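Local coordinates for coat protein (Sulfolobus turreted icosahedral virus, PDB 2BBD) that builds the icosahedral capsid of an archaeal virus as its major coat protein, sharing a probable ancestry with capsid proteins of eukaryotic and bacterial viruses, at residues A[251-256]-A[276-281]. Sequence-based numbering, arbitrary orientation.
Sequences AALQAE and RKYFNG
In the C-terminal jelly roll of this double jelly-roll capsid protein, the helix that follows strand 243-249 is tied to an irregular break in strand 270-284 by Glu256, Tyr278 and Lys277. The backbones stay well apart, 9.8 Å between the CA atoms of Glu256 and Lys277, and long side chains span the distance. Glu256 reaches out from the helix with CG anti to its own N (chi1 -176°) and the chain extended beyond, which carries the carboxylate to the phenol coming from the opposite direction. Tyr278 OH donates to Glu256 OE1 at 2.8 Å, meeting the oxygen on its syn side but 26° out of the carboxylate plane. That oxygen lies at the ring edge, near the ring plane, while the carboxylate itself is turned steeply, 72° from the ring. Lys277 runs past Glu256 in the opposite sense and contributes its aliphatic part: Lys277 CD packs 3.6 Å from Glu256 CD. The lysine chain is bent at chi4, and Lys277 NZ stands 5.2 Å from Glu256 OE2, so attraction between the two charges is probably only long-range; Glu260 offers Lys277 NZ a long, weak ion pair and forms a salt bridge with Arg276. At the hydroxyl end of the tyrosine, buried Leu253 brings CD1 to 4.1 Å from Tyr278 OH and otherwise packs on Tyr233, Ala271 and Ile273, while the tyrosine rests on Ile246 and Val248. A water completes the link, donating to Glu256 O at 2.8 Å and weakly accepting from Lys277 NZ at 3.4 Å.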
ATOM      1  N   ALA A 251      12.991 -17.198   1.242  1.00 29.75           N
ATOM      2  CA  ALA A 251      13.729 -17.029   2.489  1.00 30.15           C
ATOM      3  C   ALA A 251      14.822 -15.980   2.347  1.00 30.98           C
ATOM      4  O   ALA A 251      15.056 -15.181   3.255  1.00 33.21           O
ATOM      5  CB  ALA A 251      14.332 -18.358   2.932  1.00 30.12           C
ATOM      6  N   ALA A 252      15.488 -15.967   1.202  1.00 31.82           N
ATOM      7  CA  ALA A 252      16.557 -15.001   0.977  1.00 30.45           C
ATOM      8  C   ALA A 252      15.969 -13.608   0.819  1.00 31.68           C
ATOM      9  O   ALA A 252      16.578 -12.617   1.210  1.00 30.09           O
ATOM     10  CB  ALA A 252      17.356 -15.374  -0.265  1.00 32.44           C
ATOM     11  N   LEU A 253      14.779 -13.536   0.238  1.00 31.15           N
ATOM     12  CA  LEU A 253      14.126 -12.254   0.042  1.00 30.78           C
ATOM     13  C   LEU A 253      13.717 -11.730   1.423  1.00 29.84           C
ATOM     14  O   LEU A 253      13.958 -10.563   1.751  1.00 31.09           O
ATOM     15  CB  LEU A 253      12.914 -12.441  -0.870  1.00 29.87           C
ATOM     16  CG  LEU A 253      12.211 -11.233  -1.477  1.00 32.15           C
ATOM     17  CD1 LEU A 253      13.201 -10.339  -2.222  1.00 28.23           C
ATOM     18  CD2 LEU A 253      11.115 -11.747  -2.414  1.00 31.13           C
ATOM     19  N   GLN A 254      13.126 -12.602   2.241  1.00 27.53           N
ATOM     20  CA  GLN A 254      12.705 -12.204   3.582  1.00 28.11           C
ATOM     21  C   GLN A 254      13.914 -11.831   4.440  1.00 29.66           C
ATOM     22  O   GLN A 254      13.809 -10.986   5.329  1.00 28.94           O
ATOM     23  CB  GLN A 254      11.907 -13.322   4.270  1.00 27.38           C
ATOM     24  CG  GLN A 254      10.641 -13.759   3.520  1.00 26.85           C
ATOM     25  CD  GLN A 254       9.647 -14.497   4.408  1.00 26.40           C
ATOM     26  OE1 GLN A 254      10.016 -15.407   5.150  1.00 26.98           O
ATOM     27  NE2 GLN A 254       8.376 -14.111   4.325  1.00 22.91           N
ATOM     28  N   ALA A 255      15.060 -12.458   4.178  1.00 30.55           N
ATOM     29  CA  ALA A 255      16.275 -12.153   4.935  1.00 30.72           C
ATOM     30  C   ALA A 255      16.742 -10.753   4.562  1.00 31.00           C
ATOM     31  O   ALA A 255      17.219  -9.998   5.407  1.00 31.09           O
ATOM     32  CB  ALA A 255      17.367 -13.177   4.622  1.00 30.30           C
ATOM     33  N   GLU A 256      16.602 -10.422   3.283  1.00 31.40           N
ATOM     34  CA  GLU A 256      16.977  -9.112   2.758  1.00 32.71           C
ATOM     35  C   GLU A 256      16.086  -8.036   3.384  1.00 31.71           C
ATOM     36  O   GLU A 256      16.564  -6.952   3.721  1.00 30.69           O
ATOM     37  CB  GLU A 256      16.818  -9.094   1.233  1.00 35.36           C
ATOM     38  CG  GLU A 256      17.285  -7.807   0.572  1.00 39.10           C
ATOM     39  CD  GLU A 256      17.351  -7.912  -0.941  1.00 41.98           C
ATOM     40  OE1 GLU A 256      16.293  -8.052  -1.582  1.00 41.49           O
ATOM     41  OE2 GLU A 256      18.472  -7.855  -1.493  1.00 46.13           O
ATOM     42  N   ARG A 276      15.634  -0.985  -6.565  1.00 38.10           N
ATOM     43  CA  ARG A 276      16.950  -0.353  -6.628  1.00 40.45           C
ATOM     44  C   ARG A 276      18.056  -1.301  -6.176  1.00 40.29           C
ATOM     45  O   ARG A 276      19.230  -1.071  -6.460  1.00 40.36           O
ATOM     46  CB  ARG A 276      16.999   0.914  -5.773  1.00 42.23           C
ATOM     47  CG  ARG A 276      16.843   0.657  -4.295  1.00 45.98           C
ATOM     48  CD  ARG A 276      17.193   1.893  -3.478  1.00 49.79           C
ATOM     49  NE  ARG A 276      16.896   1.703  -2.060  1.00 54.23           N
ATOM     50  CZ  ARG A 276      17.322   0.672  -1.329  1.00 55.89           C
ATOM     51  NH1 ARG A 276      18.074  -0.281  -1.871  1.00 56.09           N
ATOM     52  NH2 ARG A 276      16.990   0.592  -0.046  1.00 57.33           N
ATOM     53  N   LYS A 277      17.682  -2.358  -5.467  1.00 40.47           N
ATOM     54  CA  LYS A 277      18.655  -3.336  -4.996  1.00 41.04           C
ATOM     55  C   LYS A 277      19.041  -4.302  -6.113  1.00 40.95           C
ATOM     56  O   LYS A 277      19.948  -5.117  -5.950  1.00 40.40           O
ATOM     57  CB  LYS A 277      18.089  -4.140  -3.819  1.00 42.60           C
ATOM     58  CG  LYS A 277      17.951  -3.376  -2.514  1.00 42.39           C
ATOM     59  CD  LYS A 277      17.411  -4.297  -1.437  1.00 42.11           C
ATOM     60  CE  LYS A 277      17.162  -3.578  -0.121  1.00 44.25           C
ATOM     61  NZ  LYS A 277      18.410  -3.084   0.522  1.00 45.78           N
ATOM     62  N   TYR A 278      18.346  -4.215  -7.241  1.00 41.31           N
ATOM     63  CA  TYR A 278      18.622  -5.098  -8.367  1.00 42.42           C
ATOM     64  C   TYR A 278      18.816  -4.330  -9.668  1.00 42.38           C
ATOM     65  O   TYR A 278      19.183  -4.898 -10.692  1.00 44.28           O
ATOM     66  CB  TYR A 278      17.493  -6.118  -8.528  1.00 41.29           C
ATOM     67  CG  TYR A 278      17.292  -6.989  -7.316  1.00 42.36           C
ATOM     68  CD1 TYR A 278      16.531  -6.552  -6.231  1.00 41.74           C
ATOM     69  CD2 TYR A 278      17.879  -8.252  -7.243  1.00 41.19           C
ATOM     70  CE1 TYR A 278      16.363  -7.356  -5.102  1.00 41.39           C
ATOM     71  CE2 TYR A 278      17.720  -9.057  -6.122  1.00 40.59           C
ATOM     72  CZ  TYR A 278      16.964  -8.606  -5.058  1.00 40.85           C
ATOM     73  OH  TYR A 278      16.830  -9.398  -3.947  1.00 39.83           O
ATOM     74  N   PHE A 279      18.549  -3.033  -9.623  1.00 42.74           N
ATOM     75  CA  PHE A 279      18.724  -2.163 -10.778  1.00 41.41           C
ATOM     76  C   PHE A 279      19.487  -0.963 -10.245  1.00 42.14           C
ATOM     77  O   PHE A 279      19.596  -0.796  -9.033  1.00 42.21           O
ATOM     78  CB  PHE A 279      17.378  -1.688 -11.333  1.00 40.01           C
ATOM     79  CG  PHE A 279      16.592  -2.752 -12.039  1.00 40.45           C
ATOM     80  CD1 PHE A 279      15.788  -3.634 -11.328  1.00 37.52           C
ATOM     81  CD2 PHE A 279      16.647  -2.863 -13.429  1.00 39.59           C
ATOM     82  CE1 PHE A 279      15.045  -4.607 -11.986  1.00 38.12           C
ATOM     83  CE2 PHE A 279      15.910  -3.836 -14.103  1.00 38.45           C
ATOM     84  CZ  PHE A 279      15.105  -4.710 -13.379  1.00 40.24           C
ATOM     85  N   ASN A 280      20.028  -0.133 -11.127  1.00 43.67           N
ATOM     86  CA  ASN A 280      20.738   1.045 -10.655  1.00 45.27           C
ATOM     87  C   ASN A 280      19.665   2.114 -10.492  1.00 44.05           C
ATOM     88  O   ASN A 280      19.328   2.825 -11.439  1.00 44.70           O
ATOM     89  CB  ASN A 280      21.803   1.479 -11.660  1.00 47.94           C
ATOM     90  CG  ASN A 280      22.638   2.636 -11.148  1.00 51.59           C
ATOM     91  OD1 ASN A 280      22.251   3.800 -11.273  1.00 53.69           O
ATOM     92  ND2 ASN A 280      23.785   2.321 -10.546  1.00 52.49           N
ATOM     93  N   GLY A 281      19.124   2.205  -9.280  1.00 42.78           N
ATOM     94  CA  GLY A 281      18.056   3.153  -9.011  1.00 40.63           C
ATOM     95  C   GLY A 281      16.740   2.409  -9.149  1.00 38.33           C
ATOM     96  O   GLY A 281      16.739   1.181  -9.233  1.00 39.07           O
TER
HETATM   97  O   HOH W   1      18.799  -5.482   2.897  1.00 37.01           O